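Local coordinates for capsid protein (Bocavirus gorilla/GBoV1/2009, PDB 7LNK) that assembles in sixty copies into the T=1 icosahedral capsid of a parvovirus, which probably encloses its single-stranded DNA genome, at residues N66-C72 with D143-D147; G177-E181 with D294-I298; I243-G247 with N358-Y362. All coordinates share one frame. Residue numbers count along the deposited sequence, not the author numbering.

The three contacts climb from the centre of the subunit to its periphery: contact 1 has its centre 10 Å from the centre of the chain, contact 2 34 Å and contact 3 46 Å. Contact 1 is buried among the strands of the jelly-roll barrel, whereas contacts 2 and 3 join excursions of the chain at the surface, near neighbouring subunits. None touches another; centre to centre, contacts 1 and 2 are 41 Å apart, 1 and 3 54 Å, and 2 and 3 52 Å. Contact 1 closes before either of the others opens. Contacts 2 and 3 cross in sequence order alone, 243-247 preceding 294-298 and 358-362 following it; their nearest atoms are about 38 Å apart.

Contact 1. Residues N66-C72 with D143-D147; sequences NFNQYSC and DVMPD
This buried contact belongs to the jelly-roll core, where the loop after strand 62-65 meets the loop before strand 153-160. The two run in the same general direction, Asn66 level with Val144 (CA-CA 4.8 Å) and Cys72 with Asp147 (CA-CA 4.6 Å). Residues 66-69 are mainly extended, with Phe67 at phi/psi -98/5, and 70-72 take helical angles; Val144, Met145 and Pro146 are polyproline-II-like (-72/158, -54/144, -69/162). At the start, Met145 N donates to Asn66 O at 3.0 Å, and Val144 CA makes a CA-H...O contact with Asn66 O at 3.3 Å. Segment 66-72 then bows around Val144, whose CG2 is 3.5 Å from Asn68 O and 3.9 Å from Cys72 SG. Such loops link strands of the antiparallel beta-barrel that forms the parvovirus capsid shell, and the Phe67 side chain packs against Val443 and Cys445 of strand 437-453 and meets Trp153 edge-to-face. Met145, in rotamer ttp, brings SD to the edge of the Phe67 ring, 5.2 Å from its centroid and 4.0 Å from CE1, a Met-aromatic contact; Met145 CE lies 3.6 Å from Cys72 CB. At the far end Ser71 (chi1 p) donates from OG to Asp147 OD1 at 2.6 Å, with Asp147 in chi1 m, while Pro146 O accepts a hydrogen bond from Arg28.

Contact 2. Residues G177-E181 with D294-I298; sequences GTATE and DGVYI
Segment 294-298, an irregular loop, passes alongside the first turn of helix 179-186, with Thr180 nearest Gly295 (CA-CA 5.3 Å) and Glu181 nearest Val296 (CA-CA 5.5 Å), so both run the same way here. The CA-to-CB bond of Asp294 points away, and its carbonyl faces the helix: Thr180 OG1 (chi1 m) donates weakly to Asp294 O at 3.5 Å. Gly295 follows at phi/psi 107/-12, its CA 3.5 Å from Thr180 OG1; a CB there would lie 2.2 Å from that oxygen, a clash. Gly295 O receives a hydrogen bond from Thr178 OG1 at 3.0 Å. Val296 sets CG2 3.3 Å from Glu181 OE2. Tyr297 N then donates to Glu181 OE2 at 3.0 Å, Glu181 reaching it in chi1 m, chi2 t; Tyr297 CB lies 4.3 Å from Thr178 CG2 and 3.6 Å from Glu181 OE2. Beyond the pair, Thr180 packs on Leu346 and Asp294 on Pro344 of a second subunit. Thr178 OG1 (chi1 p) also accepts from Glu181 N at 3.2 Å, so one hydroxyl serves both the helix and the loop: a threonine N-cap, here joining surface excursions between strands of the capsid jelly roll.

Contact 3. Residues I243-G247 with N358-Y362; sequences IRQNG and NQTTY
A small, polar, side-chain-to-side-chain contact joins two surface loops far from the barrel: residues 243-247, at the end of strand 240-243 and beyond, and residues 358-362, the turn after strand 352-357 leading into strand 362-364. The backbones stay well apart, Asn246 and Gln359 being the nearest pair at CA-CA 7.1 Å, and 184 Å² is buried in all. The turn is built by Asn358 (chi1 p), whose OD1 accepts from Thr360 N at 2.7 Å, making an Asx turn, and from Thr361 N at 2.8 Å; Asn358 N donates to Thr361 O at 3.0 Å. Gln359 takes positive phi (84/-5) and extends across the gap with chi1 p and chi2 t. Gln359 NE2 comes 2.6 Å from Asn246 OD1, Asn246 having chi1 t and its CA-to-CB bond directed toward the turn, and Gln359 OE1 lies 3.2 Å from Arg244 CD. Arg244 leaves sideways with chi1 p, and its backbone N hydrogen-bonds Glu322 OE2 of a third subunit. Tyr362 OH hydrogen-bonds Ala285 O of the same subunit. The contact is thus polar, amides and an arginine methylene without an apolar core, and the Arg244 charge finds its salt-bridge partner in Asp320 of that third subunit, whose Gln275 packs on both Arg244 and Gln359.

Contact 1. Residues N66-C72 with D143-D147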
ATOM      1  N   ASN A  66     -37.553 -93.562   1.464  1.00 19.77           N
ATOM      2  CA  ASN A  66     -38.908 -93.166   1.102  1.00 19.77           C
ATOM      3  C   ASN A  66     -39.543 -92.434   2.268  1.00 19.77           C
ATOM      4  O   ASN A  66     -39.809 -93.033   3.313  1.00 19.77           O
ATOM      5  CB  ASN A  66     -39.757 -94.370   0.710  1.00 20.86           C
ATOM      6  CG  ASN A  66     -41.076 -93.964   0.118  1.00 20.86           C
ATOM      7  OD1 ASN A  66     -41.192 -92.905  -0.486  1.00 20.86           O
ATOM      8  ND2 ASN A  66     -42.080 -94.799   0.285  1.00 20.86           N
ATOM      9  N   PHE A  67     -39.781 -91.141   2.093  1.00 19.17           N
ATOM     10  CA  PHE A  67     -40.398 -90.316   3.118  1.00 19.17           C
ATOM     11  C   PHE A  67     -41.893 -90.129   2.920  1.00 19.17           C
ATOM     12  O   PHE A  67     -42.506 -89.354   3.653  1.00 19.17           O
ATOM     13  CB  PHE A  67     -39.694 -88.968   3.204  1.00 18.37           C
ATOM     14  CG  PHE A  67     -38.275 -89.083   3.619  1.00 18.37           C
ATOM     15  CD1 PHE A  67     -37.949 -89.223   4.947  1.00 18.37           C
ATOM     16  CD2 PHE A  67     -37.267 -89.084   2.683  1.00 18.37           C
ATOM     17  CE1 PHE A  67     -36.647 -89.347   5.332  1.00 18.37           C
ATOM     18  CE2 PHE A  67     -35.969 -89.204   3.063  1.00 18.37           C
ATOM     19  CZ  PHE A  67     -35.657 -89.336   4.391  1.00 18.37           C
ATOM     20  N   ASN A  68     -42.504 -90.790   1.939  1.00 19.82           N
ATOM     21  CA  ASN A  68     -43.863 -90.399   1.591  1.00 19.82           C
ATOM     22  C   ASN A  68     -44.860 -91.245   2.381  1.00 19.82           C
ATOM     23  O   ASN A  68     -45.261 -92.342   1.995  1.00 19.82           O
ATOM     24  CB  ASN A  68     -44.033 -90.594   0.092  1.00 19.80           C
ATOM     25  CG  ASN A  68     -45.317 -90.056  -0.431  1.00 19.80           C
ATOM     26  OD1 ASN A  68     -45.844 -89.088   0.081  1.00 19.80           O
ATOM     27  ND2 ASN A  68     -45.837 -90.689  -1.470  1.00 19.80           N
ATOM     28  N   GLN A  69     -45.317 -90.658   3.481  1.00 19.36           N
ATOM     29  CA  GLN A  69     -46.536 -90.963   4.206  1.00 19.36           C
ATOM     30  C   GLN A  69     -46.751 -89.798   5.159  1.00 19.36           C
ATOM     31  O   GLN A  69     -45.796 -89.111   5.512  1.00 19.36           O
ATOM     32  CB  GLN A  69     -46.434 -92.301   4.935  1.00 20.70           C
ATOM     33  CG  GLN A  69     -47.681 -92.732   5.634  1.00 20.70           C
ATOM     34  CD  GLN A  69     -47.588 -94.135   6.129  1.00 20.70           C
ATOM     35  OE1 GLN A  69     -46.666 -94.854   5.790  1.00 20.70           O
ATOM     36  NE2 GLN A  69     -48.506 -94.518   6.989  1.00 20.70           N
ATOM     37  N   TYR A  70     -47.980 -89.602   5.624  1.00 19.29           N
ATOM     38  CA  TYR A  70     -48.138 -88.560   6.632  1.00 19.29           C
ATOM     39  C   TYR A  70     -47.725 -89.034   8.015  1.00 19.29           C
ATOM     40  O   TYR A  70     -47.216 -88.244   8.813  1.00 19.29           O
ATOM     41  CB  TYR A  70     -49.566 -88.029   6.666  1.00 18.95           C
ATOM     42  CG  TYR A  70     -49.932 -87.196   5.477  1.00 18.95           C
ATOM     43  CD1 TYR A  70     -49.602 -85.855   5.431  1.00 18.95           C
ATOM     44  CD2 TYR A  70     -50.644 -87.725   4.427  1.00 18.95           C
ATOM     45  CE1 TYR A  70     -49.940 -85.084   4.363  1.00 18.95           C
ATOM     46  CE2 TYR A  70     -50.986 -86.959   3.357  1.00 18.95           C
ATOM     47  CZ  TYR A  70     -50.636 -85.639   3.330  1.00 18.95           C
ATOM     48  OH  TYR A  70     -50.985 -84.871   2.254  1.00 18.95           O
ATOM     49  N   SER A  71     -47.928 -90.314   8.315  1.00 19.46           N
ATOM     50  CA  SER A  71     -47.711 -90.786   9.673  1.00 19.46           C
ATOM     51  C   SER A  71     -46.246 -90.733  10.061  1.00 19.46           C
ATOM     52  O   SER A  71     -45.924 -90.682  11.252  1.00 19.46           O
ATOM     53  CB  SER A  71     -48.249 -92.200   9.826  1.00 20.48           C
ATOM     54  OG  SER A  71     -47.541 -93.086   8.996  1.00 20.48           O
ATOM     55  N   CYS A  72     -45.344 -90.741   9.088  1.00 18.70           N
ATOM     56  CA  CYS A  72     -43.930 -90.718   9.430  1.00 18.70           C
ATOM     57  C   CYS A  72     -43.478 -89.318   9.807  1.00 18.70           C
ATOM     58  O   CYS A  72     -42.476 -89.152  10.505  1.00 18.70           O
ATOM     59  CB  CYS A  72     -43.097 -91.279   8.280  1.00 19.95           C
ATOM     60  SG  CYS A  72     -43.310 -90.508   6.685  1.00 19.95           S
ATOM     61  N   ASP A 143     -42.120 -99.367   2.205  1.00 22.40           N
ATOM     62  CA  ASP A 143     -40.741 -98.923   2.314  1.00 22.40           C
ATOM     63  C   ASP A 143     -40.584 -97.643   3.121  1.00 22.40           C
ATOM     64  O   ASP A 143     -39.455 -97.212   3.356  1.00 22.40           O
ATOM     65  CB  ASP A 143     -40.146 -98.754   0.913  1.00 22.80           C
ATOM     66  CG  ASP A 143     -40.882 -97.728   0.078  1.00 22.80           C
ATOM     67  OD1 ASP A 143     -41.743 -97.013   0.615  1.00 22.80           O
ATOM     68  OD2 ASP A 143     -40.601 -97.640  -1.132  1.00 22.80           O
ATOM     69  N   VAL A 144     -41.682 -97.030   3.542  1.00 21.05           N
ATOM     70  CA  VAL A 144     -41.643 -95.683   4.085  1.00 21.05           C
ATOM     71  C   VAL A 144     -41.008 -95.676   5.475  1.00 21.05           C
ATOM     72  O   VAL A 144     -40.955 -96.698   6.170  1.00 21.05           O
ATOM     73  CB  VAL A 144     -43.079 -95.133   4.102  1.00 20.61           C
ATOM     74  CG1 VAL A 144     -43.916 -95.945   5.056  1.00 20.61           C
ATOM     75  CG2 VAL A 144     -43.121 -93.661   4.429  1.00 20.61           C
ATOM     76  N   MET A 145     -40.509 -94.508   5.871  1.00 20.24           N
ATOM     77  CA  MET A 145     -39.920 -94.294   7.183  1.00 20.24           C
ATOM     78  C   MET A 145     -40.884 -94.717   8.290  1.00 20.24           C
ATOM     79  O   MET A 145     -42.099 -94.561   8.154  1.00 20.24           O
ATOM     80  CB  MET A 145     -39.542 -92.821   7.324  1.00 20.13           C
ATOM     81  CG  MET A 145     -39.018 -92.404   8.661  1.00 20.13           C
ATOM     82  SD  MET A 145     -38.390 -90.719   8.719  1.00 20.13           S
ATOM     83  CE  MET A 145     -39.881 -89.751   8.633  1.00 20.13           C
ATOM     84  N   PRO A 146     -40.377 -95.272   9.392  1.00 19.56           N
ATOM     85  CA  PRO A 146     -41.275 -95.777  10.428  1.00 19.56           C
ATOM     86  C   PRO A 146     -41.988 -94.642  11.133  1.00 19.56           C
ATOM     87  O   PRO A 146     -41.577 -93.484  11.067  1.00 19.56           O
ATOM     88  CB  PRO A 146     -40.328 -96.511  11.378  1.00 19.16           C
ATOM     89  CG  PRO A 146     -39.164 -96.835  10.549  1.00 19.16           C
ATOM     90  CD  PRO A 146     -38.992 -95.598   9.740  1.00 19.16           C
ATOM     91  N   ASP A 147     -43.076 -94.992  11.810  1.00 19.62           N
ATOM     92  CA  ASP A 147     -43.788 -94.007  12.607  1.00 19.62           C
ATOM     93  C   ASP A 147     -43.080 -93.768  13.930  1.00 19.62           C
ATOM     94  O   ASP A 147     -42.927 -92.623  14.361  1.00 19.62           O
ATOM     95  CB  ASP A 147     -45.221 -94.467  12.837  1.00 20.54           C
ATOM     96  CG  ASP A 147     -46.033 -94.461  11.573  1.00 20.54           C
ATOM     97  OD1 ASP A 147     -45.581 -93.841  10.591  1.00 20.54           O
ATOM     98  OD2 ASP A 147     -47.120 -95.072  11.553  1.00 20.54           O
TER

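Contact 2. Residues G177-E181 with D294-I298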
ATOM      1  N   GLY A 177     -40.801-114.172 -31.525  1.00 33.74           N
ATOM      2  CA  GLY A 177     -41.720-113.074 -31.324  1.00 33.74           C
ATOM      3  C   GLY A 177     -42.090-112.384 -32.619  1.00 33.74           C
ATOM      4  O   GLY A 177     -41.504-112.604 -33.677  1.00 33.74           O
ATOM      5  N   THR A 178     -43.095-111.523 -32.524  1.00 31.38           N
ATOM      6  CA  THR A 178     -43.519-110.774 -33.690  1.00 31.38           C
ATOM      7  C   THR A 178     -42.542-109.638 -33.964  1.00 31.38           C
ATOM      8  O   THR A 178     -41.601-109.395 -33.210  1.00 31.38           O
ATOM      9  CB  THR A 178     -44.930-110.223 -33.492  1.00 31.55           C
ATOM     10  OG1 THR A 178     -44.949-109.356 -32.356  1.00 31.55           O
ATOM     11  CG2 THR A 178     -45.904-111.350 -33.255  1.00 31.55           C
ATOM     12  N   ALA A 179     -42.790-108.917 -35.055  1.00 30.11           N
ATOM     13  CA  ALA A 179     -41.915-107.807 -35.399  1.00 30.11           C
ATOM     14  C   ALA A 179     -42.134-106.637 -34.456  1.00 30.11           C
ATOM     15  O   ALA A 179     -41.207-105.870 -34.177  1.00 30.11           O
ATOM     16  CB  ALA A 179     -42.147-107.384 -36.847  1.00 30.39           C
ATOM     17  N   THR A 180     -43.356-106.489 -33.951  1.00 29.40           N
ATOM     18  CA  THR A 180     -43.654-105.377 -33.062  1.00 29.40           C
ATOM     19  C   THR A 180     -43.134-105.642 -31.660  1.00 29.40           C
ATOM     20  O   THR A 180     -42.594-104.740 -31.012  1.00 29.40           O
ATOM     21  CB  THR A 180     -45.155-105.116 -33.045  1.00 30.06           C
ATOM     22  OG1 THR A 180     -45.587-104.793 -34.369  1.00 30.06           O
ATOM     23  CG2 THR A 180     -45.484-103.961 -32.126  1.00 30.06           C
ATOM     24  N   GLU A 181     -43.279-106.874 -31.171  1.00 29.03           N
ATOM     25  CA  GLU A 181     -42.749-107.186 -29.850  1.00 29.03           C
ATOM     26  C   GLU A 181     -41.233-107.087 -29.821  1.00 29.03           C
ATOM     27  O   GLU A 181     -40.662-106.590 -28.846  1.00 29.03           O
ATOM     28  CB  GLU A 181     -43.193-108.571 -29.395  1.00 32.12           C
ATOM     29  CG  GLU A 181     -44.656-108.676 -29.066  1.00 32.12           C
ATOM     30  CD  GLU A 181     -45.025-110.040 -28.554  1.00 32.12           C
ATOM     31  OE1 GLU A 181     -44.205-110.964 -28.695  1.00 32.12           O
ATOM     32  OE2 GLU A 181     -46.112-110.180 -27.962  1.00 32.12           O
ATOM     33  N   ASP A 294     -50.615-102.241 -31.948  1.00 30.41           N
ATOM     34  CA  ASP A 294     -50.994-103.193 -32.976  1.00 30.41           C
ATOM     35  C   ASP A 294     -49.768-103.965 -33.446  1.00 30.41           C
ATOM     36  O   ASP A 294     -48.718-103.383 -33.726  1.00 30.41           O
ATOM     37  CB  ASP A 294     -51.657-102.472 -34.144  1.00 31.96           C
ATOM     38  CG  ASP A 294     -52.139-103.420 -35.210  1.00 31.96           C
ATOM     39  OD1 ASP A 294     -53.061-104.208 -34.925  1.00 31.96           O
ATOM     40  OD2 ASP A 294     -51.602-103.377 -36.335  1.00 31.96           O
ATOM     41  N   GLY A 295     -49.904-105.282 -33.528  1.00 31.24           N
ATOM     42  CA  GLY A 295     -48.820-106.151 -33.905  1.00 31.24           C
ATOM     43  C   GLY A 295     -48.242-106.956 -32.765  1.00 31.24           C
ATOM     44  O   GLY A 295     -47.462-107.881 -33.009  1.00 31.24           O
ATOM     45  N   VAL A 296     -48.590-106.618 -31.527  1.00 31.40           N
ATOM     46  CA  VAL A 296     -48.176-107.419 -30.389  1.00 31.40           C
ATOM     47  C   VAL A 296     -49.007-108.696 -30.359  1.00 31.40           C
ATOM     48  O   VAL A 296     -50.093-108.770 -30.944  1.00 31.40           O
ATOM     49  CB  VAL A 296     -48.338-106.607 -29.090  1.00 31.61           C
ATOM     50  CG1 VAL A 296     -49.801-106.332 -28.820  1.00 31.61           C
ATOM     51  CG2 VAL A 296     -47.703-107.307 -27.919  1.00 31.61           C
ATOM     52  N   TYR A 297     -48.489-109.720 -29.694  1.00 32.39           N
ATOM     53  CA  TYR A 297     -49.232-110.951 -29.478  1.00 32.39           C
ATOM     54  C   TYR A 297     -49.580-111.061 -28.002  1.00 32.39           C
ATOM     55  O   TYR A 297     -48.692-111.018 -27.146  1.00 32.39           O
ATOM     56  CB  TYR A 297     -48.435-112.171 -29.928  1.00 33.41           C
ATOM     57  CG  TYR A 297     -49.172-113.457 -29.674  1.00 33.41           C
ATOM     58  CD1 TYR A 297     -50.185-113.869 -30.520  1.00 33.41           C
ATOM     59  CD2 TYR A 297     -48.879-114.242 -28.576  1.00 33.41           C
ATOM     60  CE1 TYR A 297     -50.870-115.033 -30.290  1.00 33.41           C
ATOM     61  CE2 TYR A 297     -49.559-115.406 -28.337  1.00 33.41           C
ATOM     62  CZ  TYR A 297     -50.554-115.798 -29.197  1.00 33.41           C
ATOM     63  OH  TYR A 297     -51.239-116.966 -28.961  1.00 33.41           O
ATOM     64  N   ILE A 298     -50.864-111.208 -27.704  1.00 32.68           N
ATOM     65  CA  ILE A 298     -51.350-111.301 -26.336  1.00 32.68           C
ATOM     66  C   ILE A 298     -52.051-112.638 -26.175  1.00 32.68           C
ATOM     67  O   ILE A 298     -53.106-112.875 -26.775  1.00 32.68           O
ATOM     68  CB  ILE A 298     -52.285-110.139 -25.988  1.00 32.12           C
ATOM     69  CG1 ILE A 298     -51.502-108.832 -25.974  1.00 32.12           C
ATOM     70  CG2 ILE A 298     -52.955-110.380 -24.658  1.00 32.12           C
ATOM     71  CD1 ILE A 298     -52.360-107.634 -25.872  1.00 32.12           C
TER

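Contact 3. Residues I243-G247 with N358-Y362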
ATOM      1  N   ILE A 243     -93.733 -81.707 -17.376  1.00 31.73           N
ATOM      2  CA  ILE A 243     -93.646 -83.152 -17.243  1.00 31.73           C
ATOM      3  C   ILE A 243     -94.464 -83.761 -18.365  1.00 31.73           C
ATOM      4  O   ILE A 243     -95.667 -83.508 -18.467  1.00 31.73           O
ATOM      5  CB  ILE A 243     -94.143 -83.622 -15.866  1.00 31.83           C
ATOM      6  CG1 ILE A 243     -93.263 -83.024 -14.773  1.00 31.83           C
ATOM      7  CG2 ILE A 243     -94.070 -85.122 -15.773  1.00 31.83           C
ATOM      8  CD1 ILE A 243     -93.813 -83.197 -13.393  1.00 31.83           C
ATOM      9  N   ARG A 244     -93.809 -84.544 -19.213  1.00 33.70           N
ATOM     10  CA  ARG A 244     -94.471 -85.120 -20.369  1.00 33.70           C
ATOM     11  C   ARG A 244     -95.497 -86.150 -19.918  1.00 33.70           C
ATOM     12  O   ARG A 244     -95.462 -86.637 -18.787  1.00 33.70           O
ATOM     13  CB  ARG A 244     -93.456 -85.778 -21.296  1.00 32.90           C
ATOM     14  CG  ARG A 244     -92.970 -87.101 -20.778  1.00 32.90           C
ATOM     15  CD  ARG A 244     -92.068 -87.802 -21.755  1.00 32.90           C
ATOM     16  NE  ARG A 244     -90.789 -87.121 -21.885  1.00 32.90           N
ATOM     17  CZ  ARG A 244     -89.935 -87.323 -22.878  1.00 32.90           C
ATOM     18  NH1 ARG A 244     -90.229 -88.183 -23.842  1.00 32.90           N
ATOM     19  NH2 ARG A 244     -88.787 -86.665 -22.907  1.00 32.90           N
ATOM     20  N   GLN A 245     -96.437 -86.460 -20.807  1.00 36.93           N
ATOM     21  CA  GLN A 245     -97.446 -87.463 -20.497  1.00 36.93           C
ATOM     22  C   GLN A 245     -96.807 -88.807 -20.183  1.00 36.93           C
ATOM     23  O   GLN A 245     -96.016 -89.326 -20.976  1.00 36.93           O
ATOM     24  CB  GLN A 245     -98.422 -87.614 -21.657  1.00 39.37           C
ATOM     25  CG  GLN A 245     -99.563 -88.553 -21.355  1.00 39.37           C
ATOM     26  CD  GLN A 245    -100.591 -88.578 -22.453  1.00 39.37           C
ATOM     27  OE1 GLN A 245    -100.498 -87.828 -23.422  1.00 39.37           O
ATOM     28  NE2 GLN A 245    -101.589 -89.438 -22.306  1.00 39.37           N
ATOM     29  N   ASN A 246     -97.139 -89.376 -19.030  1.00 38.99           N
ATOM     30  CA  ASN A 246     -96.657 -90.691 -18.628  1.00 38.99           C
ATOM     31  C   ASN A 246     -97.863 -91.586 -18.403  1.00 38.99           C
ATOM     32  O   ASN A 246     -98.600 -91.405 -17.429  1.00 38.99           O
ATOM     33  CB  ASN A 246     -95.806 -90.596 -17.364  1.00 37.26           C
ATOM     34  CG  ASN A 246     -95.087 -91.885 -17.052  1.00 37.26           C
ATOM     35  OD1 ASN A 246     -94.734 -92.645 -17.950  1.00 37.26           O
ATOM     36  ND2 ASN A 246     -94.867 -92.141 -15.772  1.00 37.26           N
ATOM     37  N   GLY A 247     -98.038 -92.568 -19.274  1.00 41.42           N
ATOM     38  CA  GLY A 247     -99.175 -93.461 -19.143  1.00 41.42           C
ATOM     39  C   GLY A 247    -100.473 -92.683 -19.147  1.00 41.42           C
ATOM     40  O   GLY A 247    -100.763 -91.910 -20.068  1.00 41.42           O
ATOM     41  N   ASN A 358     -86.236 -92.404 -15.512  1.00 31.65           N
ATOM     42  CA  ASN A 358     -86.844 -93.081 -16.642  1.00 31.65           C
ATOM     43  C   ASN A 358     -88.290 -92.665 -16.839  1.00 31.65           C
ATOM     44  O   ASN A 358     -88.990 -93.280 -17.643  1.00 31.65           O
ATOM     45  CB  ASN A 358     -86.717 -94.595 -16.479  1.00 31.60           C
ATOM     46  CG  ASN A 358     -87.364 -95.103 -15.220  1.00 31.60           C
ATOM     47  OD1 ASN A 358     -88.363 -94.570 -14.756  1.00 31.60           O
ATOM     48  ND2 ASN A 358     -86.787 -96.147 -14.652  1.00 31.60           N
ATOM     49  N   GLN A 359     -88.746 -91.677 -16.068  1.00 32.48           N
ATOM     50  CA  GLN A 359     -90.054 -91.015 -15.935  1.00 32.48           C
ATOM     51  C   GLN A 359     -90.963 -91.814 -15.013  1.00 32.48           C
ATOM     52  O   GLN A 359     -92.069 -91.359 -14.718  1.00 32.48           O
ATOM     53  CB  GLN A 359     -90.797 -90.725 -17.253  1.00 33.94           C
ATOM     54  CG  GLN A 359     -91.427 -91.874 -17.993  1.00 33.94           C
ATOM     55  CD  GLN A 359     -92.071 -91.424 -19.281  1.00 33.94           C
ATOM     56  OE1 GLN A 359     -91.749 -90.366 -19.807  1.00 33.94           O
ATOM     57  NE2 GLN A 359     -92.989 -92.227 -19.799  1.00 33.94           N
ATOM     58  N   THR A 360     -90.534 -92.983 -14.549  1.00 32.10           N
ATOM     59  CA  THR A 360     -91.200 -93.709 -13.474  1.00 32.10           C
ATOM     60  C   THR A 360     -90.442 -93.549 -12.162  1.00 32.10           C
ATOM     61  O   THR A 360     -90.984 -93.037 -11.182  1.00 32.10           O
ATOM     62  CB  THR A 360     -91.346 -95.190 -13.832  1.00 33.25           C
ATOM     63  OG1 THR A 360     -92.139 -95.318 -15.016  1.00 33.25           O
ATOM     64  CG2 THR A 360     -92.013 -95.941 -12.700  1.00 33.25           C
ATOM     65  N   THR A 361     -89.200 -94.018 -12.119  1.00 30.90           N
ATOM     66  CA  THR A 361     -88.330 -93.879 -10.964  1.00 30.90           C
ATOM     67  C   THR A 361     -86.993 -93.302 -11.414  1.00 30.90           C
ATOM     68  O   THR A 361     -86.795 -92.978 -12.585  1.00 30.90           O
ATOM     69  CB  THR A 361     -88.136 -95.226 -10.258  1.00 31.22           C
ATOM     70  OG1 THR A 361     -87.422 -95.030  -9.032  1.00 31.22           O
ATOM     71  CG2 THR A 361     -87.362 -96.182 -11.140  1.00 31.22           C
ATOM     72  N   TYR A 362     -86.072 -93.162 -10.468  1.00 29.80           N
ATOM     73  CA  TYR A 362     -84.694 -92.797 -10.750  1.00 29.80           C
ATOM     74  C   TYR A 362     -83.798 -94.010 -10.577  1.00 29.80           C
ATOM     75  O   TYR A 362     -83.916 -94.744  -9.594  1.00 29.80           O
ATOM     76  CB  TYR A 362     -84.210 -91.677  -9.835  1.00 29.23           C
ATOM     77  CG  TYR A 362     -84.869 -90.350 -10.076  1.00 29.23           C
ATOM     78  CD1 TYR A 362     -84.354 -89.469 -11.009  1.00 29.23           C
ATOM     79  CD2 TYR A 362     -85.997 -89.975  -9.375  1.00 29.23           C
ATOM     80  CE1 TYR A 362     -84.942 -88.261 -11.236  1.00 29.23           C
ATOM     81  CE2 TYR A 362     -86.592 -88.765  -9.598  1.00 29.23           C
ATOM     82  CZ  TYR A 362     -86.060 -87.911 -10.532  1.00 29.23           C
ATOM     83  OH  TYR A 362     -86.646 -86.696 -10.766  1.00 29.23           O
TER